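Local coordinates for protein sulfur oxygenase/reductase (Halothiobacillus neapolitanus, PDB 6QPA) that probably oxidises and disproportionates elemental sulfur with dioxygen, and holds a mononuclear iron centre, at residues A[157-167]-A[251-262]. Numbering follows the deposited sequence.
Sequences QRTVVIGDHWV and TQYLVHIEWESP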
loop_
_atom_site.group_PDB
_atom_site.type_symbol
_atom_site.label_atom_id
_atom_site.label_comp_id
_atom_site.label_asym_id
_atom_site.label_seq_id
_atom_site.Cartn_x
_atom_site.Cartn_y
_atom_site.Cartn_z
ATOM N N GLN A 157 -7.255 44.032 19.629
ATOM C CA GLN A 157 -7.905 43.604 18.382
ATOM C C GLN A 157 -7.788 44.695 17.313
ATOM O O GLN A 157 -8.780 45.124 16.721
ATOM C CB GLN A 157 -9.384 43.265 18.592
ATOM C CG GLN A 157 -9.698 41.950 19.289
ATOM C CD GLN A 157 -11.206 41.775 19.595
ATOM O OE1 GLN A 157 -12.069 42.442 19.002
ATOM N NE2 GLN A 157 -11.516 40.863 20.521
ATOM N N ARG A 158 -6.574 45.172 17.058
ATOM C CA ARG A 158 -6.353 46.148 15.996
ATOM C C ARG A 158 -4.873 46.104 15.646
ATOM O O ARG A 158 -4.115 45.293 16.181
ATOM C CB ARG A 158 -6.826 47.552 16.401
ATOM C CG ARG A 158 -5.983 48.232 17.488
ATOM C CD ARG A 158 -6.722 49.346 18.201
ATOM N NE ARG A 158 -5.823 50.019 19.146
ATOM C CZ ARG A 158 -5.489 49.524 20.339
ATOM N NH1 ARG A 158 -6.012 48.367 20.764
ATOM N NH2 ARG A 158 -4.640 50.192 21.114
ATOM N N THR A 159 -4.467 46.972 14.733
ATOM C CA THR A 159 -3.104 46.990 14.237
ATOM C C THR A 159 -2.413 48.255 14.731
ATOM O O THR A 159 -3.001 49.344 14.714
ATOM C CB THR A 159 -3.088 46.917 12.708
ATOM O OG1 THR A 159 -3.590 45.647 12.305
ATOM C CG2 THR A 159 -1.647 47.108 12.154
ATOM N N VAL A 160 -1.192 48.105 15.225
ATOM C CA VAL A 160 -0.364 49.248 15.583
ATOM C C VAL A 160 0.819 49.278 14.634
ATOM O O VAL A 160 1.502 48.265 14.428
ATOM C CB VAL A 160 0.078 49.218 17.058
ATOM C CG1 VAL A 160 1.060 50.374 17.352
ATOM C CG2 VAL A 160 -1.148 49.332 17.970
ATOM N N VAL A 161 1.042 50.435 14.039
ATOM C CA VAL A 161 2.144 50.653 13.121
ATOM C C VAL A 161 3.073 51.689 13.740
ATOM O O VAL A 161 2.602 52.666 14.332
ATOM C CB VAL A 161 1.570 51.110 11.766
ATOM C CG1 VAL A 161 2.535 51.925 11.043
ATOM C CG2 VAL A 161 1.137 49.883 10.951
ATOM N N ILE A 162 4.383 51.467 13.642
ATOM C CA ILE A 162 5.368 52.418 14.163
ATOM C C ILE A 162 6.303 52.827 13.030
ATOM O O ILE A 162 6.991 51.974 12.449
ATOM C CB ILE A 162 6.173 51.843 15.335
ATOM C CG1 ILE A 162 5.232 51.400 16.466
ATOM C CG2 ILE A 162 7.172 52.907 15.843
ATOM C CD1 ILE A 162 5.966 50.778 17.661
ATOM N N GLY A 163 6.322 54.119 12.718
ATOM C CA GLY A 163 7.196 54.660 11.698
ATOM C C GLY A 163 8.450 55.266 12.302
ATOM O O GLY A 163 8.378 56.204 13.093
ATOM N N ASP A 164 9.606 54.709 11.926
ATOM C CA ASP A 164 10.896 55.138 12.443
ATOM C C ASP A 164 11.450 56.276 11.577
ATOM O O ASP A 164 11.663 56.107 10.372
ATOM C CB ASP A 164 11.858 53.949 12.476
ATOM C CG ASP A 164 13.067 54.204 13.359
ATOM O OD1 ASP A 164 13.335 55.378 13.659
ATOM O OD2 ASP A 164 13.739 53.242 13.780
ATOM N N HIS A 165 11.701 57.426 12.192
ATOM C CA HIS A 165 12.227 58.587 11.490
ATOM C C HIS A 165 13.447 59.107 12.233
ATOM O O HIS A 165 13.391 59.298 13.454
ATOM C CB HIS A 165 11.195 59.713 11.403
ATOM C CG HIS A 165 9.901 59.323 10.764
ATOM N ND1 HIS A 165 8.975 58.507 11.381
ATOM C CD2 HIS A 165 9.365 59.663 9.565
ATOM C CE1 HIS A 165 7.933 58.345 10.583
ATOM N NE2 HIS A 165 8.140 59.040 9.477
ATOM N N TRP A 166 14.540 59.341 11.507
ATOM C CA TRP A 166 15.669 60.103 12.031
ATOM C C TRP A 166 15.656 61.469 11.363
ATOM O O TRP A 166 15.733 61.556 10.135
ATOM C CB TRP A 166 17.008 59.416 11.778
ATOM C CG TRP A 166 17.206 58.079 12.418
ATOM C CD1 TRP A 166 16.254 57.277 13.006
ATOM C CD2 TRP A 166 18.447 57.369 12.524
ATOM N NE1 TRP A 166 16.836 56.121 13.465
ATOM C CE2 TRP A 166 18.178 56.151 13.188
ATOM C CE3 TRP A 166 19.760 57.649 12.129
ATOM C CZ2 TRP A 166 19.173 55.214 13.463
ATOM C CZ3 TRP A 166 20.748 56.720 12.403
ATOM C CH2 TRP A 166 20.447 55.512 13.053
ATOM N N VAL A 167 15.595 62.529 12.176
ATOM C CA VAL A 167 15.354 63.884 11.701
ATOM C C VAL A 167 16.670 64.646 11.632
ATOM O O VAL A 167 17.522 64.511 12.524
ATOM C CB VAL A 167 14.324 64.598 12.606
ATOM C CG1 VAL A 167 14.239 66.102 12.279
ATOM C CG2 VAL A 167 12.947 63.937 12.430
ATOM N N THR A 251 18.099 62.939 15.887
ATOM C CA THR A 251 16.950 62.691 16.740
ATOM C C THR A 251 16.020 61.665 16.128
ATOM O O THR A 251 15.606 61.791 14.965
ATOM C CB THR A 251 16.187 63.989 16.970
ATOM O OG1 THR A 251 17.079 64.977 17.506
ATOM C CG2 THR A 251 15.030 63.749 17.911
ATOM N N GLN A 252 15.664 60.664 16.924
ATOM C CA GLN A 252 14.708 59.662 16.477
ATOM C C GLN A 252 13.304 60.063 16.882
ATOM O O GLN A 252 13.061 60.415 18.041
ATOM C CB GLN A 252 15.018 58.285 17.062
ATOM C CG GLN A 252 13.959 57.257 16.700
ATOM C CD GLN A 252 14.231 55.929 17.350
ATOM O OE1 GLN A 252 14.312 55.846 18.568
ATOM N NE2 GLN A 252 14.397 54.887 16.544
ATOM N N TYR A 253 12.380 59.992 15.932
ATOM C CA TYR A 253 10.955 60.083 16.214
ATOM C C TYR A 253 10.288 58.782 15.817
ATOM O O TYR A 253 10.544 58.265 14.721
ATOM C CB TYR A 253 10.303 61.237 15.449
ATOM C CG TYR A 253 10.632 62.629 15.971
ATOM C CD1 TYR A 253 11.809 63.264 15.623
ATOM C CD2 TYR A 253 9.731 63.319 16.778
ATOM C CE1 TYR A 253 12.100 64.553 16.088
ATOM C CE2 TYR A 253 10.004 64.610 17.248
ATOM C CZ TYR A 253 11.190 65.218 16.903
ATOM O OH TYR A 253 11.443 66.498 17.350
ATOM N N LEU A 254 9.427 58.265 16.693
ATOM C CA LEU A 254 8.569 57.130 16.379
ATOM C C LEU A 254 7.155 57.638 16.177
ATOM O O LEU A 254 6.581 58.254 17.081
ATOM C CB LEU A 254 8.586 56.088 17.487
ATOM C CG LEU A 254 9.965 55.489 17.680
ATOM C CD1 LEU A 254 9.901 54.359 18.712
ATOM C CD2 LEU A 254 10.449 54.981 16.335
ATOM N N VAL A 255 6.593 57.370 15.003
ATOM C CA VAL A 255 5.232 57.776 14.692
ATOM C C VAL A 255 4.328 56.563 14.890
ATOM O O VAL A 255 4.350 55.617 14.098
ATOM C CB VAL A 255 5.137 58.351 13.275
ATOM C CG1 VAL A 255 3.674 58.629 12.911
ATOM C CG2 VAL A 255 5.991 59.632 13.180
ATOM N N HIS A 256 3.509 56.606 15.938
ATOM C CA HIS A 256 2.654 55.490 16.345
ATOM C C HIS A 256 1.267 55.714 15.746
ATOM O O HIS A 256 0.641 56.739 16.019
ATOM C CB HIS A 256 2.628 55.430 17.874
ATOM C CG HIS A 256 1.605 54.506 18.468
ATOM N ND1 HIS A 256 1.950 53.466 19.302
ATOM C CD2 HIS A 256 0.251 54.528 18.440
ATOM C CE1 HIS A 256 0.858 52.857 19.725
ATOM N NE2 HIS A 256 -0.188 53.488 19.224
ATOM N N ILE A 257 0.821 54.802 14.880
ATOM C CA ILE A 257 -0.487 54.930 14.236
ATOM C C ILE A 257 -1.276 53.644 14.424
ATOM O O ILE A 257 -0.793 52.554 14.097
ATOM C CB ILE A 257 -0.376 55.254 12.736
ATOM C CG1 ILE A 257 0.687 56.336 12.489
ATOM C CG2 ILE A 257 -1.738 55.704 12.219
ATOM C CD1 ILE A 257 0.960 56.588 11.034
ATOM N N GLU A 258 -2.512 53.781 14.884
ATOM C CA GLU A 258 -3.392 52.647 15.087
ATOM C C GLU A 258 -4.415 52.597 13.967
ATOM O O GLU A 258 -4.904 53.636 13.499
ATOM C CB GLU A 258 -4.077 52.719 16.454
ATOM C CG GLU A 258 -3.053 52.898 17.542
ATOM C CD GLU A 258 -3.550 52.633 18.952
ATOM O OE1 GLU A 258 -2.675 52.538 19.827
ATOM O OE2 GLU A 258 -4.771 52.519 19.198
ATOM N N TRP A 259 -4.692 51.377 13.514
ATOM C CA TRP A 259 -5.555 51.122 12.375
ATOM C C TRP A 259 -6.476 49.958 12.705
ATOM O O TRP A 259 -6.143 49.091 13.521
ATOM C CB TRP A 259 -4.744 50.778 11.119
ATOM C CG TRP A 259 -3.818 51.851 10.649
ATOM C CD1 TRP A 259 -2.508 52.011 10.992
ATOM C CD2 TRP A 259 -4.122 52.907 9.730
ATOM N NE1 TRP A 259 -1.974 53.097 10.345
ATOM C CE2 TRP A 259 -2.944 53.669 9.562
ATOM C CE3 TRP A 259 -5.277 53.296 9.048
ATOM C CZ2 TRP A 259 -2.886 54.804 8.728
ATOM C CZ3 TRP A 259 -5.215 54.425 8.202
ATOM C CH2 TRP A 259 -4.023 55.155 8.050
ATOM N N GLU A 260 -7.607 49.908 12.001
ATOM C CA GLU A 260 -8.573 48.836 12.227
ATOM C C GLU A 260 -7.963 47.458 11.995
ATOM O O GLU A 260 -8.285 46.506 12.719
ATOM C CB GLU A 260 -9.791 49.020 11.327
ATOM C CG GLU A 260 -10.788 47.856 11.426
ATOM C CD GLU A 260 -12.109 48.130 10.729
ATOM O OE1 GLU A 260 -12.571 47.243 9.994
ATOM O OE2 GLU A 260 -12.706 49.214 10.942
ATOM N N SER A 261 -7.103 47.326 10.986
ATOM C CA SER A 261 -6.613 46.028 10.534
ATOM C C SER A 261 -5.317 46.255 9.762
ATOM O O SER A 261 -4.997 47.391 9.405
ATOM C CB SER A 261 -7.650 45.329 9.643
ATOM O OG SER A 261 -7.678 45.950 8.356
ATOM N N PRO A 262 -4.551 45.196 9.484
ATOM C CA PRO A 262 -3.344 45.399 8.657
ATOM C C PRO A 262 -3.655 45.941 7.266
ATOM O O PRO A 262 -2.895 46.766 6.748
ATOM C CB PRO A 262 -2.701 44.002 8.615
ATOM C CG PRO A 262 -3.197 43.332 9.901
ATOM C CD PRO A 262 -4.625 43.827 10.030
HETATM O O HOH W 1 -9.969 46.848 14.869
HETATM O O HOH W 2 18.520 65.868 14.818
#
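Strands 159-167 and 251-259, neighbours in the curled antiparallel beta-sheet, pair at 159° between their directions. Thr-159 with Trp-259, Val-161 with Ile-257, Gly-163 with Val-255 and His-165 with Tyr-253 are hydrogen-bonded pairs; Val-161 N donates to Ile-257 O at 2.8 Å. On the face bearing Val-160 and His-256, Arg-158 NE donates to Glu-258 OE2 at 2.7 Å in a salt bridge. OE2 sits at the guanidinium edge, close to its plane, whereas NE meets OE2 from above the carboxylate plane, the two planes being 53° apart. Glu-258 OE1 takes His-256 NE2 at 2.7 Å through its anti lone pair, almost exactly in the imidazole plane, and also forms a salt bridge with Arg-309. With His-256 CG anti to the backbone N (chi1 169°), Val-160 CG1 sits over one ring face, offset toward the rim, a CH-pi contact 3.8 Å from the centroid. An alanine replacing Glu-258 would probably leave Arg-158 and Arg-309 without this shared carboxylate and His-256 freer to turn. Gln-252 NE2 hydrogen-bonds Asp-164 OD1 at 3.1 Å, syn but tilted from the carboxylate plane. On the other face, helices 172-189 and 262-269 pack against Ile-257 and Trp-259, consistent with the ferredoxin-like fold of dimeric alpha/beta-barrel proteins.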